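Local coordinates for protein Non-reducing end alpha-L-arabinofuranosidase BoGH43B (Bacteroides ovatus, PDB 5JOZ) that removes terminal non-reducing alpha-L-arabinofuranosyl residues from xyloglucan side branches, turning S units into X units during xyloglucan breakdown in the periplasm, at residues G388-V391 / N397-D400; M413-L418 / V423-K428. All coordinates share one frame; numbering follows the deposited sequence.

Contact 1: G388-V391 / N397-D400; sequences GLVV and NHYD
The ring of Y399 meets V391 obliquely: CD2 of Y399 stands 4.1 Å from CB of V391, with CG1 of V391 only slightly farther. The imidazole of H398 also has an oblique neighbour across the contact, CG1 of V390, while its edge is taken by the carboxylate of D400, whose CG lies in the ring plane. There ND1 of H398 donates to OD1 of D400 over 2.8 Å; the acceptor is met on its syn side, with ND1 34° out of the carboxylate plane while OD1 stays near the ring plane. F352 packs against the same imidazole. With CG set between the backbone N and the carbonyl carbon (chi1 55°), H398 brings its ring back alongside D400. The bonded OD1 of D400 also rests on both methyls of V390, 3.3 Å from CG1, as the two side chains run side by side. OD2 is claimed separately by R415, so both oxygens of this buried carboxylate have partners. Were D400 replaced by an alanine, ND1 of H398 would probably lose its acceptor, leaving the ring freer to turn, R415 short of one acidic partner and a gap beside V390. In the backbone, V391 and Y399 form a hydrogen-bonded pair: N of V391 gives to O of Y399 at 2.8 Å, and N of Y399 to O of V391 at 2.8 Å. The hydroxyl of Y399 bonds to O of S464. Strands crossing at 149° and joined by a short turn make this an antiparallel beta hairpin within the concanavalin A-like C-terminal domain, away from the catalytic residues.

Contact 2: M413-L418 / V423-K428; sequences MIRKTL and VDTTCK
M413-L418 and V423-K428 run almost exactly antiparallel, at 174°, with axes 4.8 Å apart at closest approach. I414 and T426 form a hydrogen-bonded pair, N of I414 to O of T426 at 3.2 Å and N of T426 to O of I414 at 3.1 Å. M413 with C427 and R415 with T425 are the flanking non-hydrogen-bonded pairs. Beyond them the pairing changes: N of K416 reaches O of D424 at 2.9 Å, but the donor to O of K416 shifts from D424 to V423, whose N lies 2.8 Å away, nearly in line with that carbonyl.

The side chains separate onto two faces. On the one bearing K416, I414, D424 and T426, K416 lies alongside D424, its methylene CD 3.7 Å from CB of D424. From CB the lysine chain is extended (chi2 178°), which carries NZ to a salt bridge with OD2 of D424 at 3.3 Å, weak as a hydrogen bond; NZ also bonds to O of T462, so the ammonium is shared between a side chain and a backbone carbonyl. Farther along this face CG2 of I414 touches CB of T426, and I414 packs on F449 and L460. On the other face M413 slants across T425, SD lying 3.9 Å from CG2 of T425. Here R415 lays its CG beside OG1 of T425, then bends at chi3 (61°) and carries its guanidinium to D400 and E386. Near the turn, CD1 of L418 meets CG2 of V423, the two side chains crossing at about a right angle.

Antiparallel neighbours joined by a short connection make this a beta hairpin at the surface of the concanavalin A-like domain, regular from M413-C427 to R415-T425 and ending in a classic beta bulge, V423 and D424 opposite K416.

How the contacts relate
Read from the N terminus, the chain passes through 388-391, turns, and returns along 397-400, closing the short loop of contact 1. It then runs on to 406, reverses, and enters strand 409-418, whose last part meets 423-428 across a third reversal in contact 2. The two loops follow in series, neither nested nor crossed. Strands 389-392, 397-406, 409-418 and 421-429 thus form a beta meander, both hairpins belonging to one continuous antiparallel sheet, and the contact centres lie 10 Å apart. The join is direct: besides the D400-R415 salt bridge, N of H398 probably bonds to O of T417 at 3.1 Å, and CD1 of I414 packs against O of D400.

Contact 1: G388-V391 / N397-D400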
loop_
_atom_site.group_PDB
_atom_site.type_symbol
_atom_site.label_atom_id
_atom_site.label_comp_id
_atom_site.label_asym_id
_atom_site.label_seq_id
_atom_site.Cartn_x
_atom_site.Cartn_y
_atom_site.Cartn_z
ATOM N N GLY A 388 8.396 -21.907 0.845
ATOM C CA GLY A 388 7.919 -21.670 2.189
ATOM C C GLY A 388 7.327 -20.293 2.316
ATOM O O GLY A 388 6.650 -19.829 1.396
ATOM N N LEU A 389 7.593 -19.648 3.457
ATOM C CA LEU A 389 7.098 -18.315 3.769
ATOM C C LEU A 389 8.225 -17.312 3.850
ATOM O O LEU A 389 9.339 -17.647 4.244
ATOM C CB LEU A 389 6.334 -18.309 5.090
ATOM C CG LEU A 389 5.165 -19.283 5.190
ATOM C CD1 LEU A 389 4.479 -19.140 6.533
ATOM C CD2 LEU A 389 4.177 -19.118 4.038
ATOM N N VAL A 390 7.924 -16.070 3.472
ATOM C CA VAL A 390 8.904 -14.990 3.483
ATOM C C VAL A 390 8.320 -13.730 4.126
ATOM O O VAL A 390 7.162 -13.373 3.874
ATOM C CB VAL A 390 9.405 -14.678 2.051
ATOM C CG1 VAL A 390 10.333 -13.458 2.030
ATOM C CG2 VAL A 390 10.121 -15.902 1.492
ATOM N N VAL A 391 9.134 -13.092 4.967
ATOM C CA VAL A 391 8.892 -11.752 5.464
ATOM C C VAL A 391 9.724 -10.879 4.544
ATOM O O VAL A 391 10.954 -10.925 4.587
ATOM C CB VAL A 391 9.349 -11.598 6.937
ATOM C CG1 VAL A 391 9.063 -10.203 7.455
ATOM C CG2 VAL A 391 8.665 -12.635 7.824
ATOM N N ASN A 397 16.216 -7.203 1.537
ATOM C CA ASN A 397 15.939 -7.341 2.968
ATOM C C ASN A 397 14.677 -8.168 3.201
ATOM O O ASN A 397 13.557 -7.715 2.951
ATOM C CB ASN A 397 15.825 -5.960 3.612
ATOM C CG ASN A 397 17.174 -5.237 3.694
ATOM O OD1 ASN A 397 17.934 -5.396 4.657
ATOM N ND2 ASN A 397 17.466 -4.429 2.686
ATOM N N HIS A 398 14.875 -9.391 3.671
ATOM C CA HIS A 398 13.789 -10.353 3.812
ATOM C C HIS A 398 14.229 -11.560 4.613
ATOM O O HIS A 398 15.385 -11.987 4.502
ATOM C CB HIS A 398 13.309 -10.836 2.431
ATOM C CG HIS A 398 14.399 -11.407 1.572
ATOM N ND1 HIS A 398 14.698 -12.752 1.548
ATOM C CD2 HIS A 398 15.261 -10.817 0.708
ATOM C CE1 HIS A 398 15.694 -12.971 0.708
ATOM N NE2 HIS A 398 16.049 -11.813 0.178
ATOM N N TYR A 399 13.303 -12.120 5.389
ATOM C CA TYR A 399 13.556 -13.331 6.181
ATOM C C TYR A 399 12.821 -14.488 5.545
ATOM O O TYR A 399 11.620 -14.401 5.334
ATOM C CB TYR A 399 13.061 -13.154 7.610
ATOM C CG TYR A 399 13.619 -11.941 8.340
ATOM C CD1 TYR A 399 14.984 -11.642 8.308
ATOM C CD2 TYR A 399 12.780 -11.108 9.088
ATOM C CE1 TYR A 399 15.495 -10.552 8.986
ATOM C CE2 TYR A 399 13.285 -10.010 9.776
ATOM C CZ TYR A 399 14.640 -9.738 9.729
ATOM O OH TYR A 399 15.148 -8.661 10.418
ATOM N N ASP A 400 13.532 -15.582 5.274
ATOM C CA ASP A 400 12.999 -16.701 4.505
ATOM C C ASP A 400 12.838 -17.956 5.355
ATOM O O ASP A 400 13.829 -18.556 5.764
ATOM C CB ASP A 400 13.951 -17.016 3.346
ATOM C CG ASP A 400 14.044 -15.903 2.323
ATOM O OD1 ASP A 400 13.226 -14.954 2.349
ATOM O OD2 ASP A 400 14.954 -15.981 1.470
#

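Contact 2: M413-L418 / V423-K428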
loop_
_atom_site.group_PDB
_atom_site.type_symbol
_atom_site.label_atom_id
_atom_site.label_comp_id
_atom_site.label_asym_id
_atom_site.label_seq_id
_atom_site.Cartn_x
_atom_site.Cartn_y
_atom_site.Cartn_z
ATOM N N MET A 413 14.457 -24.268 7.043
ATOM C CA MET A 413 15.519 -23.279 7.111
ATOM C C MET A 413 14.924 -21.891 7.368
ATOM O O MET A 413 14.016 -21.478 6.660
ATOM C CB MET A 413 16.309 -23.279 5.790
ATOM C CG MET A 413 17.377 -22.195 5.666
ATOM S SD MET A 413 18.430 -22.312 4.198
ATOM C CE MET A 413 17.232 -22.073 2.886
ATOM N N ILE A 414 15.441 -21.195 8.384
ATOM C CA ILE A 414 15.269 -19.738 8.520
ATOM C C ILE A 414 16.554 -19.116 8.001
ATOM O O ILE A 414 17.631 -19.463 8.456
ATOM C CB ILE A 414 14.923 -19.249 9.967
ATOM C CG1 ILE A 414 14.776 -17.719 10.015
ATOM C CG2 ILE A 414 15.958 -19.662 11.009
ATOM C CD1 ILE A 414 13.758 -17.155 9.048
ATOM N N ARG A 415 16.439 -18.229 7.018
ATOM C CA ARG A 415 17.597 -17.610 6.400
ATOM C C ARG A 415 17.373 -16.109 6.308
ATOM O O ARG A 415 16.433 -15.651 5.660
ATOM C CB ARG A 415 17.841 -18.205 5.018
ATOM C CG ARG A 415 19.159 -17.784 4.372
ATOM C CD ARG A 415 19.263 -18.361 2.969
ATOM N NE ARG A 415 18.183 -17.861 2.116
ATOM C CZ ARG A 415 17.815 -18.379 0.942
ATOM N NH1 ARG A 415 18.421 -19.452 0.425
ATOM N NH2 ARG A 415 16.809 -17.821 0.283
ATOM N N LYS A 416 18.269 -15.357 6.938
ATOM C CA LYS A 416 18.127 -13.921 7.087
ATOM C C LYS A 416 19.028 -13.210 6.081
ATOM O O LYS A 416 20.237 -13.348 6.139
ATOM C CB LYS A 416 18.480 -13.517 8.523
ATOM C CG LYS A 416 17.781 -14.348 9.595
ATOM C CD LYS A 416 18.204 -13.942 10.994
ATOM C CE LYS A 416 17.863 -15.023 12.009
ATOM N NZ LYS A 416 18.397 -14.718 13.367
ATOM N N THR A 417 18.417 -12.466 5.158
ATOM C CA THR A 417 19.121 -11.676 4.156
ATOM C C THR A 417 18.950 -10.196 4.477
ATOM O O THR A 417 17.819 -9.731 4.609
ATOM C CB THR A 417 18.542 -11.944 2.758
ATOM O OG1 THR A 417 18.817 -13.297 2.385
ATOM C CG2 THR A 417 19.131 -10.997 1.708
ATOM N N LEU A 418 20.068 -9.475 4.597
ATOM C CA LEU A 418 20.076 -8.039 4.905
ATOM C C LEU A 418 21.190 -7.361 4.142
ATOM O O LEU A 418 22.294 -7.904 4.036
ATOM C CB LEU A 418 20.294 -7.789 6.396
ATOM C CG LEU A 418 19.231 -8.316 7.365
ATOM C CD1 LEU A 418 19.729 -8.219 8.802
ATOM C CD2 LEU A 418 17.923 -7.565 7.194
ATOM N N VAL A 423 23.049 -13.282 6.321
ATOM C CA VAL A 423 23.722 -13.041 7.626
ATOM C C VAL A 423 23.545 -14.139 8.678
ATOM O O VAL A 423 24.343 -14.214 9.609
ATOM C CB VAL A 423 23.325 -11.674 8.279
ATOM C CG1 VAL A 423 23.747 -10.503 7.403
ATOM C CG2 VAL A 423 21.834 -11.587 8.592
ATOM N N ASP A 424 22.491 -14.947 8.566
ATOM C CA ASP A 424 22.248 -16.054 9.497
ATOM C C ASP A 424 21.440 -17.146 8.797
ATOM O O ASP A 424 20.553 -16.847 7.999
ATOM C CB ASP A 424 21.498 -15.560 10.741
ATOM C CG ASP A 424 21.684 -16.470 11.963
ATOM O OD1 ASP A 424 22.037 -17.659 11.807
ATOM O OD2 ASP A 424 21.472 -15.986 13.096
ATOM N N THR A 425 21.764 -18.401 9.105
ATOM C CA THR A 425 21.110 -19.573 8.517
ATOM C C THR A 425 21.050 -20.682 9.561
ATOM O O THR A 425 22.089 -21.129 10.040
ATOM C CB THR A 425 21.885 -20.115 7.300
ATOM O OG1 THR A 425 21.965 -19.110 6.279
ATOM C CG2 THR A 425 21.190 -21.366 6.725
ATOM N N THR A 426 19.844 -21.144 9.883
ATOM C CA THR A 426 19.644 -22.185 10.897
ATOM C C THR A 426 18.721 -23.277 10.339
ATOM O O THR A 426 17.620 -22.968 9.869
ATOM C CB THR A 426 19.052 -21.566 12.178
ATOM O OG1 THR A 426 19.821 -20.409 12.539
ATOM C CG2 THR A 426 19.048 -22.563 13.333
ATOM N N CYS A 427 19.180 -24.538 10.390
ATOM C CA CYS A 427 18.436 -25.695 9.861
ATOM C C CYS A 427 17.986 -26.681 10.953
ATOM O O CYS A 427 18.648 -26.834 11.977
ATOM C CB CYS A 427 19.287 -26.437 8.827
ATOM S SG CYS A 427 19.604 -25.489 7.327
ATOM N N LYS A 428 16.842 -27.320 10.721
ATOM C CA LYS A 428 16.362 -28.459 11.517
ATOM C C LYS A 428 15.892 -29.510 10.523
ATOM O O LYS A 428 15.297 -29.171 9.497
ATOM C CB LYS A 428 15.214 -28.073 12.459
#